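Chitinase (PDB 5GZT) probably hydrolyses the beta-1,4 linkages between N-acetylglucosamine units at random internal positions in chitin and chitodextrins. Local coordinates at residues T74-A79 with E94-A99; T117-I122 with T134-L139; G140-S145 with K158-T163. All coordinates share one frame; numbering follows the deposited sequence. Where two conformers were deposited one is given.

From the N terminus, the three contacts follow one another in series, none enclosing or crossing another. Interaction 1 (74-79 with 94-99) closes a loop that carries strand 85-89; interaction 2 (117-122 with 134-139) closes one carrying strand 125-127; interaction 3 (140-145 with 158-163) begins right after it and spans strand 152-154. Interactions 1 and 2 belong to the same parallel sheet, where strands 92-98 and 114-120 are neighbours and Leu96 binds Thr117 and Thr119 through the backbone. Interaction 3 passes to the other sheet, and Leu120 touches Ser144 while Val137 touches Val161. Together they join successive turns of the N-terminal parallel beta-helix.

Interaction 1 (T74-A79 with E94-A99); sequences TDVDVA and ERLTVA
Asp75 OD1 takes two hydrogen bonds from the guanidinium of Arg95, which was modelled in two conformers and makes this grip in the one described. NE lies 2.7 Å from OD1, on its syn side; NH2 reaches the same OD1 from above the carboxylate plane and also donates to OD2 of Asp75 at 3.0 Å. The guanidinium thus holds the acid side-on with two nitrogens, but the two planes are turned 64° apart rather than lying flat together. A bend in the arginine chain (chi3 -48°) places NE for this approach, and Thr74 O sits over one guanidinium face. On its other nitrogen, Arg95 NH1 forms a salt bridge to Glu94 OE1, 3.1 Å away, whose hydrogen bond is weak. The arginine therefore probably offsets the mutual repulsion of two acids. Farther along this face, water 1 lies within hydrogen-bonding distance of Asp77 OD1, Arg95 O and Thr97 OG1, linking both strands.

The opposite face is apolar and buried. Leu96 CD1 touches Val76 CG1 at 3.8 Å and also meets Val78 CG2. Leu86 and Ile107, from strands of the other sheet, meet these side chains from within. Between the faces the backbones pair in register, their axes 11° from parallel: Arg95 N binds Thr74 O, Val76 N binds Arg95 O, Thr97 N binds Val76 O, Val78 N binds Thr97 O at 2.8 Å, and Ala99 N binds Val78 O. In-register parallel strands with polar side chains on one face and aliphatic ones on the other, the chain turning a corner at Thr74 and again at Glu94, are typical of a parallel beta-helix.

Interaction 2 (T117-I122 with T134-L139); sequences TLTLNI and TAVVNL
The side-chain amides of Asn121 and Asn138 lie side by side and point the same way, their planes 27° apart. Both amides are probably turned over in the model, so which end of one meets which end of the other stays open. On the same face of the sheet Thr119 runs alongside Val136: with OG1 anti to the carbonyl carbon (chi1 -55°), Thr119 turns the hydroxyl to Val136 CB, 3.8 Å from OG1, and puts its methyl CG2 by the amide of Asn138. Val136 CG2 also meets Thr117 CG2 at 4.1 Å, slanting across it.

Leu118, Leu120, Ala135 and Val137 fill the buried face, where Phe146 covers the two leucines and the alanine. The backbone does the binding: Leu118 N to Thr134 O, Val136 N to Leu118 O at 2.7 Å, and Leu120 N to Val136 O at 2.8 Å, all nearly straight. The next bond, Asn138 N to Leu120 O, is weak at 3.1 Å and bent to 134°, as the strands give out. Thr134 OG1 is hydrogen-bonded to Lys152 NZ, outside the two segments. Main-chain bonds thus set this parallel register, while threonine and valine side chains add mostly van der Waals contact.

Interaction 3 (G140-S145 with K158-T163); sequences GGKGSS and KDSVTT
Ser160 OG accepts a hydrogen bond from Gly143 N at 2.8 Å, nearly straight at 163°. The hydroxyl also lies against the side chain of Lys142, whose CG is 3.5 Å from Ser160 OG. With OG between its backbone N and carbonyl carbon (chi1 78°), Ser160 presents it both to Gly143 N and to Ala157 O, to which it is also hydrogen-bonded. An alanine here would probably leave both Gly143 N and Ala157 O without this partner and weaken the hold of the turn on residues 158-160. The second hydrogen bond between the two segments runs from Thr162 N to Ser144 O at 3.0 Å, in the carbonyl plane; Val161 CB rests 3.3 Å from that oxygen. Beyond it Thr162 OG1 packs against Ser145 CB at 3.3 Å, and water 2 joins Gly143 O to Thr162 OG1, 2.7 Å from the latter.

Behind these contacts stands a type II beta turn from Gly141 to Ser144. Gly141 O receives both Ser144 N and Ser144 OG, the hydroxyl at 2.7 Å, from the same face of its plane, while Ser144 OG is also bound to Thr124 N. With phi at 80°, Gly143 takes a backbone shape in which a beta carbon would press on the carbonyl oxygen of Lys142. Ser145 opens strand 145-146, which pairs through its backbone with Thr124 and Ile126 on one side; on the other side Phe146 binds Thr162, so that the short strand 162-163 forms the outermost member of that parallel sheet.

Interaction 1 (T74-A79 with E94-A99)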
loop_
_atom_site.group_PDB
_atom_site.type_symbol
_atom_site.label_atom_id
_atom_site.label_comp_id
_atom_site.label_asym_id
_atom_site.label_seq_id
_atom_site.Cartn_x
_atom_site.Cartn_y
_atom_site.Cartn_z
ATOM N N THR B 74 -13.599 -56.284 -0.731
ATOM C CA THR B 74 -13.304 -55.268 0.295
ATOM C C THR B 74 -12.043 -55.734 1.044
ATOM O O THR B 74 -10.941 -55.349 0.668
ATOM C CB THR B 74 -14.539 -55.052 1.226
ATOM O OG1 THR B 74 -15.040 -56.328 1.658
ATOM C CG2 THR B 74 -15.614 -54.343 0.477
ATOM N N ASP B 75 -12.250 -56.588 2.051
ATOM C CA ASP B 75 -11.229 -57.080 2.914
ATOM C C ASP B 75 -11.074 -58.507 2.534
ATOM O O ASP B 75 -12.056 -59.277 2.546
ATOM C CB ASP B 75 -11.608 -57.029 4.420
ATOM C CG ASP B 75 -11.775 -55.613 4.941
ATOM O OD1 ASP B 75 -10.828 -54.830 4.926
ATOM O OD2 ASP B 75 -12.844 -55.296 5.437
ATOM N N VAL B 76 -9.837 -58.866 2.237
ATOM C CA VAL B 76 -9.507 -60.248 1.969
ATOM C C VAL B 76 -8.363 -60.576 2.879
ATOM O O VAL B 76 -7.332 -59.913 2.824
ATOM C CB VAL B 76 -9.022 -60.461 0.538
ATOM C CG1 VAL B 76 -8.593 -61.923 0.320
ATOM C CG2 VAL B 76 -10.083 -60.015 -0.414
ATOM N N ASP B 77 -8.526 -61.686 3.571
ATOM C CA ASP B 77 -7.723 -62.084 4.669
ATOM C C ASP B 77 -7.174 -63.475 4.515
ATOM O O ASP B 77 -7.982 -64.422 4.489
ATOM C CB ASP B 77 -8.658 -62.108 5.889
ATOM C CG ASP B 77 -8.233 -61.198 6.910
ATOM O OD1 ASP B 77 -8.381 -59.953 6.715
ATOM O OD2 ASP B 77 -7.710 -61.780 7.859
ATOM N N VAL B 78 -5.852 -63.630 4.520
ATOM C CA VAL B 78 -5.233 -64.925 4.381
ATOM C C VAL B 78 -4.737 -65.253 5.787
ATOM O O VAL B 78 -3.742 -64.684 6.250
ATOM C CB VAL B 78 -4.075 -64.889 3.388
ATOM C CG1 VAL B 78 -3.487 -66.244 3.184
ATOM C CG2 VAL B 78 -4.501 -64.227 2.096
ATOM N N ALA B 79 -5.405 -66.225 6.427
ATOM C CA ALA B 79 -5.213 -66.544 7.839
ATOM C C ALA B 79 -5.191 -68.067 7.958
ATOM O O ALA B 79 -6.080 -68.682 8.580
ATOM C CB ALA B 79 -6.389 -65.939 8.622
ATOM N N GLU B 94 -9.667 -53.986 -1.732
ATOM C CA GLU B 94 -9.330 -52.759 -0.904
ATOM C C GLU B 94 -8.197 -53.043 0.070
ATOM O O GLU B 94 -7.222 -52.329 0.137
ATOM C CB GLU B 94 -10.558 -52.235 -0.138
ATOM C CG GLU B 94 -11.489 -51.319 -0.941
ATOM C CD GLU B 94 -12.931 -51.209 -0.358
ATOM O OE1 GLU B 94 -13.188 -51.557 0.818
ATOM O OE2 GLU B 94 -13.826 -50.771 -1.106
ATOM N N ARG B 95 -8.325 -54.098 0.814
ATOM C CA ARG B 95 -7.334 -54.381 1.828
ATOM C C ARG B 95 -7.102 -55.875 1.833
ATOM O O ARG B 95 -7.991 -56.681 2.097
ATOM C CB ARG B 95 -7.757 -53.798 3.208
ATOM C CG ARG B 95 -7.859 -52.250 3.249
ATOM C CD ARG B 95 -8.697 -51.640 4.418
ATOM N NE ARG B 95 -9.992 -52.320 4.534
ATOM C CZ ARG B 95 -11.126 -51.976 3.891
ATOM N NH1 ARG B 95 -11.214 -50.932 3.099
ATOM N NH2 ARG B 95 -12.179 -52.710 4.044
ATOM N N LEU B 96 -5.877 -56.239 1.533
ATOM C CA LEU B 96 -5.544 -57.648 1.547
ATOM C C LEU B 96 -4.575 -57.778 2.680
ATOM O O LEU B 96 -3.585 -57.027 2.727
ATOM C CB LEU B 96 -4.879 -58.037 0.221
ATOM C CG LEU B 96 -4.249 -59.406 -0.012
ATOM C CD1 LEU B 96 -5.023 -60.591 0.446
ATOM C CD2 LEU B 96 -3.987 -59.559 -1.530
ATOM N N THR B 97 -4.782 -58.775 3.533
ATOM C CA THR B 97 -3.978 -58.930 4.728
ATOM C C THR B 97 -3.510 -60.335 4.813
ATOM O O THR B 97 -4.319 -61.247 4.693
ATOM C CB THR B 97 -4.818 -58.534 5.997
ATOM O OG1 THR B 97 -5.141 -57.126 5.947
ATOM C CG2 THR B 97 -4.022 -58.858 7.277
ATOM N N VAL B 98 -2.194 -60.516 5.027
ATOM C CA VAL B 98 -1.638 -61.815 5.150
ATOM C C VAL B 98 -1.220 -61.934 6.632
ATOM O O VAL B 98 -0.341 -61.223 7.113
ATOM C CB VAL B 98 -0.453 -62.007 4.195
ATOM C CG1 VAL B 98 0.008 -63.424 4.282
ATOM C CG2 VAL B 98 -0.853 -61.622 2.743
ATOM N N ALA B 99 -1.841 -62.873 7.327
ATOM C CA ALA B 99 -1.682 -63.014 8.779
ATOM C C ALA B 99 -0.415 -63.710 9.135
ATOM O O ALA B 99 0.140 -64.483 8.336
ATOM C CB ALA B 99 -2.876 -63.816 9.349
HETATM O O HOH W 1 -8.008 -57.504 5.119
#

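Interaction 2 (T117-I122 with T134-L139)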
loop_
_atom_site.group_PDB
_atom_site.type_symbol
_atom_site.label_atom_id
_atom_site.label_comp_id
_atom_site.label_asym_id
_atom_site.label_seq_id
_atom_site.Cartn_x
_atom_site.Cartn_y
_atom_site.Cartn_z
ATOM N N THR B 117 -4.391 -51.572 -0.631
ATOM C CA THR B 117 -3.555 -51.791 0.572
ATOM C C THR B 117 -3.265 -53.246 0.817
ATOM O O THR B 117 -4.171 -54.084 0.929
ATOM C CB THR B 117 -4.210 -51.111 1.813
ATOM O OG1 THR B 117 -4.345 -49.733 1.480
ATOM C CG2 THR B 117 -3.299 -51.227 3.069
ATOM N N LEU B 118 -1.974 -53.564 0.864
ATOM C CA LEU B 118 -1.557 -54.907 1.185
ATOM C C LEU B 118 -0.767 -54.848 2.532
ATOM O O LEU B 118 0.261 -54.172 2.609
ATOM C CB LEU B 118 -0.675 -55.511 0.063
ATOM C CG LEU B 118 -0.040 -56.835 0.365
ATOM C CD1 LEU B 118 -0.983 -58.023 0.469
ATOM C CD2 LEU B 118 1.085 -57.154 -0.586
ATOM N N THR B 119 -1.224 -55.607 3.530
ATOM C CA THR B 119 -0.608 -55.638 4.866
ATOM C C THR B 119 0.009 -57.011 5.105
ATOM O O THR B 119 -0.659 -58.023 5.064
ATOM C CB THR B 119 -1.612 -55.231 5.948
ATOM O OG1 THR B 119 -2.145 -53.957 5.602
ATOM C CG2 THR B 119 -0.993 -55.163 7.347
ATOM N N LEU B 120 1.312 -57.018 5.368
ATOM C CA LEU B 120 2.052 -58.232 5.552
ATOM C C LEU B 120 2.553 -58.441 7.004
ATOM O O LEU B 120 3.321 -57.611 7.518
ATOM C CB LEU B 120 3.247 -58.200 4.617
ATOM C CG LEU B 120 2.932 -57.952 3.114
ATOM C CD1 LEU B 120 4.223 -57.892 2.335
ATOM C CD2 LEU B 120 2.050 -59.073 2.656
ATOM N N ASN B 121 2.165 -59.603 7.570
ATOM C CA ASN B 121 2.471 -59.989 8.945
ATOM C C ASN B 121 3.193 -61.277 8.990
ATOM O O ASN B 121 3.456 -61.779 10.093
ATOM C CB ASN B 121 1.149 -60.059 9.739
ATOM C CG ASN B 121 0.529 -58.700 9.959
ATOM O OD1 ASN B 121 -0.688 -58.463 9.695
ATOM N ND2 ASN B 121 1.278 -57.842 10.565
ATOM N N ILE B 122 3.626 -61.760 7.833
ATOM C CA ILE B 122 4.457 -62.948 7.675
ATOM C C ILE B 122 5.275 -62.761 6.354
ATOM O O ILE B 122 4.874 -62.018 5.486
ATOM C CB ILE B 122 3.564 -64.247 7.576
ATOM C CG1 ILE B 122 4.318 -65.595 7.671
ATOM C CG2 ILE B 122 2.860 -64.264 6.221
ATOM C CD1 ILE B 122 5.152 -65.848 8.921
ATOM N N THR B 134 -0.308 -49.522 -1.768
ATOM C CA THR B 134 0.577 -49.359 -0.552
ATOM C C THR B 134 0.812 -50.689 0.119
ATOM O O THR B 134 -0.186 -51.381 0.366
ATOM C CB THR B 134 -0.043 -48.372 0.430
ATOM O OG1 THR B 134 -0.191 -47.153 -0.249
ATOM C CG2 THR B 134 0.880 -48.077 1.727
ATOM N N ALA B 135 2.091 -51.093 0.281
ATOM C CA ALA B 135 2.435 -52.316 0.973
ATOM C C ALA B 135 2.798 -51.859 2.425
ATOM O O ALA B 135 3.716 -51.065 2.599
ATOM C CB ALA B 135 3.641 -53.017 0.357
ATOM N N VAL B 136 2.086 -52.408 3.405
ATOM C CA VAL B 136 2.297 -52.140 4.861
ATOM C C VAL B 136 3.008 -53.369 5.367
ATOM O O VAL B 136 2.450 -54.474 5.428
ATOM C CB VAL B 136 1.003 -51.906 5.571
ATOM C CG1 VAL B 136 1.262 -51.655 7.098
ATOM C CG2 VAL B 136 0.302 -50.688 5.003
ATOM N N VAL B 137 4.292 -53.222 5.533
ATOM C CA VAL B 137 5.163 -54.347 5.879
ATOM C C VAL B 137 5.476 -54.215 7.412
ATOM O O VAL B 137 6.354 -53.478 7.848
ATOM C CB VAL B 137 6.444 -54.287 5.109
ATOM C CG1 VAL B 137 7.217 -55.567 5.303
ATOM C CG2 VAL B 137 6.163 -54.005 3.615
ATOM N N ASN B 138 4.676 -54.906 8.201
ATOM C CA ASN B 138 4.926 -54.991 9.649
ATOM C C ASN B 138 6.050 -55.903 9.902
ATOM O O ASN B 138 6.607 -56.506 8.977
ATOM C CB ASN B 138 3.645 -55.429 10.359
ATOM C CG ASN B 138 2.532 -54.424 10.240
ATOM O OD1 ASN B 138 2.686 -53.171 10.205
ATOM N ND2 ASN B 138 1.339 -54.974 10.248
ATOM N N LEU B 139 6.490 -56.013 11.172
ATOM C CA LEU B 139 7.681 -56.765 11.477
ATOM C C LEU B 139 7.642 -58.148 10.940
ATOM O O LEU B 139 8.662 -58.664 10.475
ATOM C CB LEU B 139 7.859 -56.829 12.991
ATOM C CG LEU B 139 9.033 -57.585 13.558
ATOM C CD1 LEU B 139 10.302 -56.914 13.082
ATOM C CD2 LEU B 139 8.872 -57.507 15.101
#

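Interaction 3 (G140-S145 with K158-T163)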
loop_
_atom_site.group_PDB
_atom_site.type_symbol
_atom_site.label_atom_id
_atom_site.label_comp_id
_atom_site.label_asym_id
_atom_site.label_seq_id
_atom_site.Cartn_x
_atom_site.Cartn_y
_atom_site.Cartn_z
ATOM N N GLY B 140 6.510 -58.800 11.056
ATOM C CA GLY B 140 6.425 -60.207 10.595
ATOM C C GLY B 140 6.570 -60.356 9.077
ATOM O O GLY B 140 6.977 -61.415 8.600
ATOM N N GLY B 141 6.346 -59.261 8.338
ATOM C CA GLY B 141 6.517 -59.245 6.881
ATOM C C GLY B 141 7.900 -59.018 6.365
ATOM O O GLY B 141 8.147 -58.945 5.088
ATOM N N LYS B 142 8.833 -58.923 7.317
ATOM C CA LYS B 142 10.208 -58.671 7.002
ATOM C C LYS B 142 10.713 -59.635 5.921
ATOM O O LYS B 142 10.553 -60.844 6.046
ATOM C CB LYS B 142 11.060 -58.911 8.242
ATOM C CG LYS B 142 12.433 -58.283 8.169
ATOM C CD LYS B 142 13.208 -58.611 9.455
ATOM C CE LYS B 142 14.583 -57.987 9.345
ATOM N NZ LYS B 142 15.568 -58.824 10.063
ATOM N N GLY B 143 11.410 -59.117 4.925
ATOM C CA GLY B 143 12.010 -59.973 3.898
ATOM C C GLY B 143 10.998 -60.410 2.832
ATOM O O GLY B 143 11.303 -61.266 2.031
ATOM N N SER B 144 9.792 -59.872 2.842
ATOM C CA SER B 144 8.832 -60.171 1.774
ATOM C C SER B 144 9.395 -59.726 0.392
ATOM O O SER B 144 10.267 -58.857 0.321
ATOM C CB SER B 144 7.487 -59.521 2.037
ATOM O OG SER B 144 6.796 -60.216 3.094
ATOM N N SER B 145 8.925 -60.380 -0.665
ATOM C CA SER B 145 9.351 -60.094 -2.058
ATOM C C SER B 145 8.172 -59.805 -2.974
ATOM O O SER B 145 7.064 -60.403 -2.868
ATOM C CB SER B 145 10.171 -61.239 -2.636
ATOM O OG SER B 145 9.457 -62.449 -2.541
ATOM N N LYS B 158 9.689 -52.019 6.131
ATOM C CA LYS B 158 9.696 -51.439 4.759
ATOM C C LYS B 158 10.914 -51.759 3.985
ATOM O O LYS B 158 10.802 -52.163 2.825
ATOM C CB LYS B 158 9.824 -49.928 4.812
ATOM C CG LYS B 158 8.596 -49.185 5.009
ATOM C CD LYS B 158 8.779 -47.701 4.732
ATOM C CE LYS B 158 10.055 -47.121 5.260
ATOM N NZ LYS B 158 9.849 -45.666 5.211
ATOM N N ASP B 159 12.068 -51.470 4.614
ATOM C CA ASP B 159 13.364 -51.467 3.950
ATOM C C ASP B 159 13.951 -52.832 3.733
ATOM O O ASP B 159 14.989 -52.985 3.017
ATOM C CB ASP B 159 14.410 -50.651 4.735
ATOM C CG ASP B 159 14.110 -49.206 4.804
ATOM O OD1 ASP B 159 13.550 -48.621 3.862
ATOM O OD2 ASP B 159 14.479 -48.618 5.834
ATOM N N SER B 160 13.310 -53.827 4.331
ATOM C CA SER B 160 13.693 -55.216 4.116
ATOM C C SER B 160 13.115 -55.923 2.880
ATOM O O SER B 160 13.476 -57.090 2.603
ATOM C CB SER B 160 13.256 -56.048 5.345
ATOM O OG SER B 160 11.828 -56.331 5.326
ATOM N N VAL B 161 12.163 -55.339 2.213
ATOM C CA VAL B 161 11.484 -56.089 1.146
ATOM C C VAL B 161 12.344 -55.996 -0.128
ATOM O O VAL B 161 13.093 -55.044 -0.324
ATOM C CB VAL B 161 10.036 -55.623 0.865
ATOM C CG1 VAL B 161 9.218 -55.619 2.145
ATOM C CG2 VAL B 161 9.988 -54.261 0.232
ATOM N N THR B 162 12.273 -57.034 -0.935
ATOM C CA THR B 162 12.917 -57.026 -2.257
ATOM C C THR B 162 11.881 -56.856 -3.376
ATOM O O THR B 162 10.718 -57.252 -3.250
ATOM C CB THR B 162 13.723 -58.262 -2.493
ATOM O OG1 THR B 162 12.917 -59.399 -2.180
ATOM C CG2 THR B 162 15.022 -58.203 -1.671
ATOM N N THR B 163 12.325 -56.232 -4.458
ATOM C CA THR B 163 11.481 -55.965 -5.603
ATOM C C THR B 163 12.154 -56.253 -6.977
ATOM O O THR B 163 13.388 -56.354 -7.087
ATOM C CB THR B 163 11.118 -54.477 -5.614
ATOM O OG1 THR B 163 12.312 -53.753 -5.786
ATOM C CG2 THR B 163 10.418 -53.998 -4.323
HETATM O O HOH W 2 13.275 -61.060 -0.062
#